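Local atomic coordinates of extracellular ligand-binding receptor (Rhodopseudomonas palustris, PDB entry 4F06), a protein that binds p-hydroxybenzoic acid as the solute-binding protein of an ABC transporter, and probably delivers such lignin-derived aromatic acids for uptake. Residues 145-150 with 201-206; 80-85 with 104-109. One frame throughout, in Å; residues are numbered along the deposited sequence.

Contact 1 (145-150 with 201-206). With PHB (p-hydroxybenzoic acid), chain B; SO4 (sulfate ion), chain E.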
ATOM      1  N   ALA A 145      16.518   0.543  -8.259  1.00  7.29           N
ATOM      2  CA  ALA A 145      16.096   1.880  -8.664  1.00  8.14           C
ATOM      3  C   ALA A 145      14.852   2.193  -7.831  1.00  7.31           C
ATOM      4  O   ALA A 145      13.829   1.492  -7.955  1.00  8.38           O
ATOM      5  CB  ALA A 145      15.743   1.944 -10.154  1.00  9.98           C
ATOM      6  N   VAL A 146      14.928   3.211  -6.958  1.00  6.51           N
ATOM      7  CA  VAL A 146      13.795   3.533  -6.118  1.00  6.65           C
ATOM      8  C   VAL A 146      13.527   5.017  -6.132  1.00  7.23           C
ATOM      9  O   VAL A 146      14.474   5.824  -6.277  1.00  7.68           O
ATOM     10  CB  VAL A 146      14.021   3.116  -4.638  1.00  7.26           C
ATOM     11  CG1 VAL A 146      14.114   1.616  -4.514  1.00  8.60           C
ATOM     12  CG2 VAL A 146      15.247   3.805  -4.009  1.00  8.57           C
ATOM     13  N   SER A 147      12.255   5.423  -5.978  1.00  7.11           N
ATOM     14  CA  SER A 147      11.959   6.854  -5.822  1.00  7.56           C
ATOM     15  C   SER A 147      12.669   7.367  -4.560  1.00  7.31           C
ATOM     16  O   SER A 147      12.672   6.710  -3.506  1.00  7.37           O
ATOM     17  CB  SER A 147      10.463   7.093  -5.752  1.00  8.08           C
ATOM     18  OG  SER A 147       9.882   6.693  -6.976  1.00  8.46           O
ATOM     19  N   ASP A 148      13.173   8.599  -4.651  1.00  8.43           N
ATOM     20  CA  ASP A 148      14.023   9.164  -3.599  1.00  8.39           C
ATOM     21  C   ASP A 148      13.193   9.852  -2.514  1.00  8.16           C
ATOM     22  O   ASP A 148      13.159  11.087  -2.391  1.00 11.33           O
ATOM     23  CB  ASP A 148      14.972  10.177  -4.238  1.00  9.76           C
ATOM     24  CG  ASP A 148      15.995  10.690  -3.264  1.00 11.14           C
ATOM     25  OD1 ASP A 148      16.232  10.045  -2.218  1.00 13.56           O
ATOM     26  OD2 ASP A 148      16.567  11.749  -3.583  1.00 17.62           O
ATOM     27  N   TYR A 149      12.517   9.054  -1.696  1.00  8.03           N
ATOM     28  CA  TYR A 149      11.853   9.552  -0.484  1.00  7.44           C
ATOM     29  C   TYR A 149      11.606   8.346   0.419  1.00  7.15           C
ATOM     30  O   TYR A 149      11.972   7.226   0.087  1.00  7.79           O
ATOM     31  CB  TYR A 149      10.565  10.379  -0.778  1.00  7.72           C
ATOM     32  CG  TYR A 149       9.317   9.583  -1.182  1.00  6.70           C
ATOM     33  CD1 TYR A 149       9.321   8.642  -2.234  1.00  8.16           C
ATOM     34  CD2 TYR A 149       8.119   9.843  -0.546  1.00  7.09           C
ATOM     35  CE1 TYR A 149       8.148   7.956  -2.564  1.00  7.96           C
ATOM     36  CE2 TYR A 149       6.949   9.160  -0.879  1.00  6.40           C
ATOM     37  CZ  TYR A 149       6.987   8.209  -1.879  1.00  6.27           C
ATOM     38  OH  TYR A 149       5.837   7.526  -2.229  1.00  6.79           O
ATOM     39  N   GLY A 150      10.951   8.568   1.560  1.00  7.94           N
ATOM     40  CA  GLY A 150      10.857   7.598   2.659  1.00  8.14           C
ATOM     41  C   GLY A 150      10.694   6.135   2.249  1.00  7.43           C
ATOM     42  O   GLY A 150      11.524   5.303   2.604  1.00  8.38           O
ATOM     43  N   PHE A 201      10.996   0.186  -6.793  1.00  6.75           N
ATOM     44  CA  PHE A 201       9.785   0.745  -6.229  1.00  6.26           C
ATOM     45  C   PHE A 201       9.653   2.205  -6.682  1.00  6.10           C
ATOM     46  O   PHE A 201      10.649   2.955  -6.605  1.00  7.07           O
ATOM     47  CB  PHE A 201       9.827   0.787  -4.682  1.00  7.06           C
ATOM     48  CG  PHE A 201       8.809   1.749  -4.104  1.00  6.62           C
ATOM     49  CD1 PHE A 201       7.439   1.436  -4.028  1.00  7.33           C
ATOM     50  CD2 PHE A 201       9.225   3.030  -3.687  1.00  7.53           C
ATOM     51  CE1 PHE A 201       6.509   2.340  -3.579  1.00  7.17           C
ATOM     52  CE2 PHE A 201       8.281   3.945  -3.225  1.00  8.43           C
ATOM     53  CZ  PHE A 201       6.930   3.616  -3.168  1.00  7.40           C
ATOM     54  N   LEU A 202       8.449   2.575  -7.122  1.00  6.21           N
ATOM     55  CA  LEU A 202       8.033   3.972  -7.232  1.00  6.66           C
ATOM     56  C   LEU A 202       6.588   3.957  -6.727  1.00  6.79           C
ATOM     57  O   LEU A 202       5.915   2.930  -6.789  1.00  6.74           O
ATOM     58  CB  LEU A 202       8.077   4.487  -8.681  1.00  7.48           C
ATOM     59  CG  LEU A 202       9.346   4.198  -9.497  1.00  7.01           C
ATOM     60  CD1 LEU A 202       9.275   2.850 -10.199  1.00  8.28           C
ATOM     61  CD2 LEU A 202       9.534   5.295 -10.519  1.00  8.74           C
ATOM     62  N   PRO A 203       6.037   5.088  -6.269  1.00  6.34           N
ATOM     63  CA  PRO A 203       4.634   5.098  -5.805  1.00  6.32           C
ATOM     64  C   PRO A 203       3.720   4.805  -6.992  1.00  6.23           C
ATOM     65  O   PRO A 203       3.918   5.309  -8.128  1.00  7.29           O
ATOM     66  CB  PRO A 203       4.433   6.540  -5.302  1.00  7.56           C
ATOM     67  CG  PRO A 203       5.509   7.336  -6.009  1.00  7.56           C
ATOM     68  CD  PRO A 203       6.704   6.393  -6.128  1.00  7.08           C
ATOM     69  N   ALA A 204       2.711   3.971  -6.742  1.00  5.69           N
ATOM     70  CA  ALA A 204       1.789   3.588  -7.827  1.00  6.87           C
ATOM     71  C   ALA A 204       1.121   4.821  -8.397  1.00  6.95           C
ATOM     72  O   ALA A 204       0.661   5.715  -7.691  1.00  7.24           O
ATOM     73  CB  ALA A 204       0.776   2.631  -7.283  1.00  7.62           C
ATOM     74  N   GLY A 205       1.098   4.901  -9.727  1.00  7.24           N
ATOM     75  CA  GLY A 205       0.603   6.070 -10.454  1.00  9.35           C
ATOM     76  C   GLY A 205       1.470   6.329 -11.655  1.00  8.21           C
ATOM     77  O   GLY A 205       2.156   5.421 -12.146  1.00  8.86           O
ATOM     78  N   PRO A 206       1.486   7.583 -12.129  1.00  8.62           N
ATOM     79  CA  PRO A 206       2.287   7.882 -13.332  1.00 10.19           C
ATOM     80  C   PRO A 206       3.764   7.445 -13.259  1.00  9.39           C
ATOM     81  O   PRO A 206       4.303   6.952 -14.267  1.00 10.72           O
ATOM     82  CB  PRO A 206       2.167   9.401 -13.462  1.00 12.03           C
ATOM     83  CG  PRO A 206       0.765   9.650 -12.939  1.00 11.78           C
ATOM     84  CD  PRO A 206       0.634   8.731 -11.738  1.00 10.33           C
TER
HETATM   85  C1' PHB B 401       4.135   6.079   0.316  1.00  5.03           C
HETATM   86  O1' PHB B 401       4.358   5.573   1.424  1.00  5.40           O
HETATM   87  O2' PHB B 401       4.370   7.309   0.058  1.00  5.57           O
HETATM   88  C1  PHB B 401       3.627   5.184  -0.771  1.00  5.47           C
HETATM   89  C2  PHB B 401       3.889   3.801  -0.730  1.00  5.23           C
HETATM   90  C3  PHB B 401       3.467   2.984  -1.752  1.00  5.87           C
HETATM   91  C4  PHB B 401       2.815   3.513  -2.846  1.00  5.78           C
HETATM   92  C5  PHB B 401       2.557   4.867  -2.908  1.00  6.07           C
HETATM   93  C6  PHB B 401       2.967   5.718  -1.889  1.00  6.13           C
HETATM   94  O4  PHB B 401       2.427   2.761  -3.895  1.00  6.32           O
HETATM   95  S   SO4 E 404       9.830  11.926   2.956  1.00 16.77           S
HETATM   96  O1  SO4 E 404       8.953  12.368   1.806  1.00 14.59           O
HETATM   97  O2  SO4 E 404      10.033  13.135   3.787  1.00 25.02           O
HETATM   98  O3  SO4 E 404       9.107  10.726   3.347  1.00 27.06           O
HETATM   99  O4  SO4 E 404      11.122  11.442   2.473  1.00 22.39           O
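CE1 of Tyr149 touches CE2 of Phe201 at 4.1 Å, at the edge of the Phe201 ring. The two side chains cross at about a right angle. Another part of the Phe201 edge faces the bound p-hydroxybenzoic acid, with CE1 3.6 Å from ligand C3. The Tyr149 edge has a sulfate oxygen, O1, in its plane and the ligand carboxylate nearby. Pro203 approaches Tyr149 obliquely; its CB is 3.5 Å from Tyr149 OH and also touches ligand C5. Behind the rings, strands 141-147 and 197-201 run parallel. Ser147 N donates to Phe201 O at 3.0 Å, and a weaker bond runs from Phe201 N to Ala145 O. Ser147 OG sits beside its own backbone N (chi1 -63°) and packs against Leu202 CA and Pro203 CD. The loops leaving the strand ends line the pocket, as is usual in periplasmic binding proteins. Tyr149 OH donates to ligand O2' at 2.7 Å. At the far end of the ligand, Ala204 N gives a nearly straight bond to the phenol oxygen O4 (3.1 Å, 176°). A phenylalanine in place of Tyr149 would probably leave carboxylate oxygen O2' without this donor. The contact therefore holds both polar ends of the ligand, while Phe201 and Pro203 offer carbon to its ring.

Contact 2 (80-85 with 104-109); sequences YFTPNA and AATSSI. With PHB (p-hydroxybenzoic acid), chain B.
Thr82 OG1 and Thr106 OG1 each stand beside their own backbone N, with chi1 -77° and -66°, and this brings the two hydroxyls together. Thr106 OG1 donates to Thr82 OG1 at 2.8 Å, and the side chains cross at about a right angle. Thr82 OG1 in turn donates to carboxylate oxygen O1' of p-hydroxybenzoic acid at 2.6 Å. Thr82 OG1 accepts one bond and gives another, and this pair is likely to fix the turn of its side chain. Ala105 N gives O1' a second bond of 3.0 Å. The other carboxylate oxygen, O2', takes a bond from Thr82 N (2.8 Å, 167°). That amide lies in the first turn of helix 82-88, which has Phe81 as its N-cap residue. A carboxylate at the N-terminus of a helix is a common anion-binding arrangement, and the helix end would probably favour the negative charge. Here the site is built from loops that follow the parallel strands 75-78 and 99-101, in a lobe of the periplasmic binding protein fold. Tyr80 lays a ring face toward the ligand, with CZ 3.6 Å from ligand C5, and its OH is hydrogen-bonded to Ala204 O. Tyr80 CD2 in turn stands over the centre of the Phe81 ring. Away from the ligand, Ala85 CB packs on Ala104 CB at 3.9 Å and on Ile109 CD1 at 4.1 Å.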
ATOM      1  N   TYR A  80      -2.227   8.587   1.456  1.00  5.82           N
ATOM      2  CA  TYR A  80      -1.528   7.865   0.408  1.00  5.79           C
ATOM      3  C   TYR A  80       0.014   7.971   0.569  1.00  5.04           C
ATOM      4  O   TYR A  80       0.726   6.955   0.508  1.00  5.53           O
ATOM      5  CB  TYR A  80      -1.947   8.399  -0.965  1.00  6.79           C
ATOM      6  CG  TYR A  80      -1.509   7.518  -2.108  1.00  5.78           C
ATOM      7  CD1 TYR A  80      -1.983   6.204  -2.207  1.00  6.07           C
ATOM      8  CD2 TYR A  80      -0.611   7.989  -3.083  1.00  5.88           C
ATOM      9  CE1 TYR A  80      -1.559   5.371  -3.246  1.00  6.80           C
ATOM     10  CE2 TYR A  80      -0.210   7.183  -4.158  1.00  6.05           C
ATOM     11  CZ  TYR A  80      -0.678   5.875  -4.220  1.00  6.15           C
ATOM     12  OH  TYR A  80      -0.292   4.992  -5.215  1.00  7.19           O
ATOM     13  N   PHE A  81       0.517   9.206   0.751  1.00  5.46           N
ATOM     14  CA  PHE A  81       1.954   9.429   0.762  1.00  5.54           C
ATOM     15  C   PHE A  81       2.546   9.476   2.171  1.00  5.46           C
ATOM     16  O   PHE A  81       2.012  10.166   3.057  1.00  6.52           O
ATOM     17  CB  PHE A  81       2.284  10.743   0.031  1.00  6.39           C
ATOM     18  CG  PHE A  81       2.018  10.699  -1.474  1.00  5.45           C
ATOM     19  CD1 PHE A  81       2.851   9.930  -2.280  1.00  6.79           C
ATOM     20  CD2 PHE A  81       0.986  11.425  -2.046  1.00  5.74           C
ATOM     21  CE1 PHE A  81       2.655   9.882  -3.651  1.00  7.59           C
ATOM     22  CE2 PHE A  81       0.794  11.380  -3.428  1.00  6.38           C
ATOM     23  CZ  PHE A  81       1.640  10.617  -4.240  1.00  7.73           C
ATOM     24  N   THR A  82       3.698   8.858   2.285  1.00  5.24           N
ATOM     25  CA  THR A  82       4.434   8.902   3.563  1.00  5.74           C
ATOM     26  C   THR A  82       4.598  10.308   4.161  1.00  6.10           C
ATOM     27  O   THR A  82       4.301  10.491   5.325  1.00  6.41           O
ATOM     28  CB  THR A  82       5.787   8.184   3.413  1.00  5.31           C
ATOM     29  OG1 THR A  82       5.596   6.778   3.428  1.00  6.29           O
ATOM     30  CG2 THR A  82       6.764   8.537   4.536  1.00  6.44           C
ATOM     31  N   PRO A  83       5.108  11.301   3.403  1.00  6.24           N
ATOM     32  CA  PRO A  83       5.321  12.626   4.008  1.00  6.82           C
ATOM     33  C   PRO A  83       4.049  13.250   4.530  1.00  6.78           C
ATOM     34  O   PRO A  83       4.074  14.052   5.455  1.00  7.43           O
ATOM     35  CB  PRO A  83       5.984  13.459   2.873  1.00  8.11           C
ATOM     36  CG  PRO A  83       5.721  12.656   1.608  1.00  8.91           C
ATOM     37  CD  PRO A  83       5.750  11.221   2.074  1.00  6.68           C
ATOM     38  N   ASN A  84       2.924  12.927   3.922  1.00  6.52           N
ATOM     39  CA  ASN A  84       1.644  13.441   4.403  1.00  6.30           C
ATOM     40  C   ASN A  84       1.219  12.781   5.690  1.00  6.73           C
ATOM     41  O   ASN A  84       0.807  13.461   6.645  1.00  7.55           O
ATOM     42  CB  ASN A  84       0.588  13.312   3.301  1.00  7.06           C
ATOM     43  CG  ASN A  84       0.924  14.170   2.093  1.00  6.87           C
ATOM     44  OD1 ASN A  84       1.635  15.210   2.204  1.00  8.53           O
ATOM     45  ND2 ASN A  84       0.365  13.807   0.932  1.00  7.23           N
ATOM     46  N   ALA A  85       1.391  11.457   5.783  1.00  6.42           N
ATOM     47  CA  ALA A  85       1.129  10.765   7.047  1.00  6.59           C
ATOM     48  C   ALA A  85       2.063  11.269   8.158  1.00  6.25           C
ATOM     49  O   ALA A  85       1.631  11.450   9.310  1.00  7.72           O
ATOM     50  CB  ALA A  85       1.321   9.277   6.893  1.00  7.57           C
ATOM     51  N   ALA A 104       0.214   4.792   3.160  1.00  5.17           N
ATOM     52  CA  ALA A 104       1.618   5.227   3.406  1.00  5.95           C
ATOM     53  C   ALA A 104       2.377   4.126   4.134  1.00  4.90           C
ATOM     54  O   ALA A 104       1.979   3.683   5.234  1.00  6.03           O
ATOM     55  CB  ALA A 104       1.576   6.474   4.245  1.00  6.87           C
ATOM     56  N   ALA A 105       3.535   3.721   3.576  1.00  4.66           N
ATOM     57  CA  ALA A 105       4.072   2.374   3.812  1.00  5.57           C
ATOM     58  C   ALA A 105       5.473   2.426   4.458  1.00  5.52           C
ATOM     59  O   ALA A 105       6.143   1.391   4.583  1.00  6.79           O
ATOM     60  CB  ALA A 105       4.126   1.621   2.495  1.00  6.09           C
ATOM     61  N   THR A 106       5.962   3.598   4.876  1.00  5.80           N
ATOM     62  CA  THR A 106       7.308   3.682   5.507  1.00  5.86           C
ATOM     63  C   THR A 106       7.167   3.090   6.925  1.00  6.31           C
ATOM     64  O   THR A 106       6.237   3.419   7.687  1.00  6.54           O
ATOM     65  CB  THR A 106       7.779   5.136   5.503  1.00  6.25           C
ATOM     66  OG1 THR A 106       7.961   5.514   4.127  1.00  6.44           O
ATOM     67  CG2 THR A 106       9.117   5.332   6.244  1.00  8.02           C
ATOM     68  N   SER A 107       8.128   2.239   7.300  1.00  5.96           N
ATOM     69  CA  SER A 107       7.982   1.483   8.565  1.00  6.50           C
ATOM     70  C   SER A 107       7.800   2.398   9.763  1.00  6.94           C
ATOM     71  O   SER A 107       6.953   2.131  10.608  1.00  7.30           O
ATOM     72  CB  SER A 107       9.202   0.579   8.804  1.00  7.09           C
ATOM     73  OG  SER A 107       9.205  -0.534   7.937  1.00  7.41           O
ATOM     74  N   SER A 108       8.594   3.461   9.868  1.00  6.99           N
ATOM     75  CA  SER A 108       8.600   4.271  11.076  1.00  7.12           C
ATOM     76  C   SER A 108       7.325   5.072  11.305  1.00  6.55           C
ATOM     77  O   SER A 108       7.186   5.658  12.378  1.00  7.55           O
ATOM     78  CB  SER A 108       9.792   5.221  11.095  1.00  8.19           C
ATOM     79  OG  SER A 108       9.670   6.130  10.007  1.00  9.45           O
ATOM     80  N   ILE A 109       6.391   5.129  10.346  1.00  6.25           N
ATOM     81  CA  ILE A 109       5.183   5.938  10.564  1.00  6.57           C
ATOM     82  C   ILE A 109       4.490   5.505  11.857  1.00  6.37           C
ATOM     83  O   ILE A 109       4.004   6.343  12.605  1.00  6.83           O
ATOM     84  CB  ILE A 109       4.248   5.827   9.360  1.00  6.48           C
ATOM     85  CG1 ILE A 109       4.869   6.515   8.130  1.00  7.30           C
ATOM     86  CG2 ILE A 109       2.872   6.424   9.696  1.00  8.09           C
ATOM     87  CD1 ILE A 109       4.092   6.298   6.839  1.00  7.73           C
TER
HETATM   88  C1' PHB B 401       4.135   6.079   0.316  1.00  5.03           C
HETATM   89  O1' PHB B 401       4.358   5.573   1.424  1.00  5.40           O
HETATM   90  O2' PHB B 401       4.370   7.309   0.058  1.00  5.57           O
HETATM   91  C1  PHB B 401       3.627   5.184  -0.771  1.00  5.47           C
HETATM   92  C2  PHB B 401       3.889   3.801  -0.730  1.00  5.23           C
HETATM   93  C3  PHB B 401       3.467   2.984  -1.752  1.00  5.87           C
HETATM   94  C4  PHB B 401       2.815   3.513  -2.846  1.00  5.78           C
HETATM   95  C5  PHB B 401       2.557   4.867  -2.908  1.00  6.07           C
HETATM   96  C6  PHB B 401       2.967   5.718  -1.889  1.00  6.13           C
HETATM   97  O4  PHB B 401       2.427   2.761  -3.895  1.00  6.32           O

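The contacts come in series along the chain, contact 2 closing before contact 1 opens, and their centres are about 12 Å apart. They belong to different sheets. Contact 2 follows strands 75-78 and 99-101 of the sheet that holds strand 5-12; contact 1 lies at the ends of strands 141-147 and 197-201 of the other. They face each other across p-hydroxybenzoic acid, which both touch. The contacts also touch each other directly, with Tyr149 packing on Phe81 and Pro83. Ligand and protein bonds thus span the two lobes, consistent with a binding protein closed around its solute.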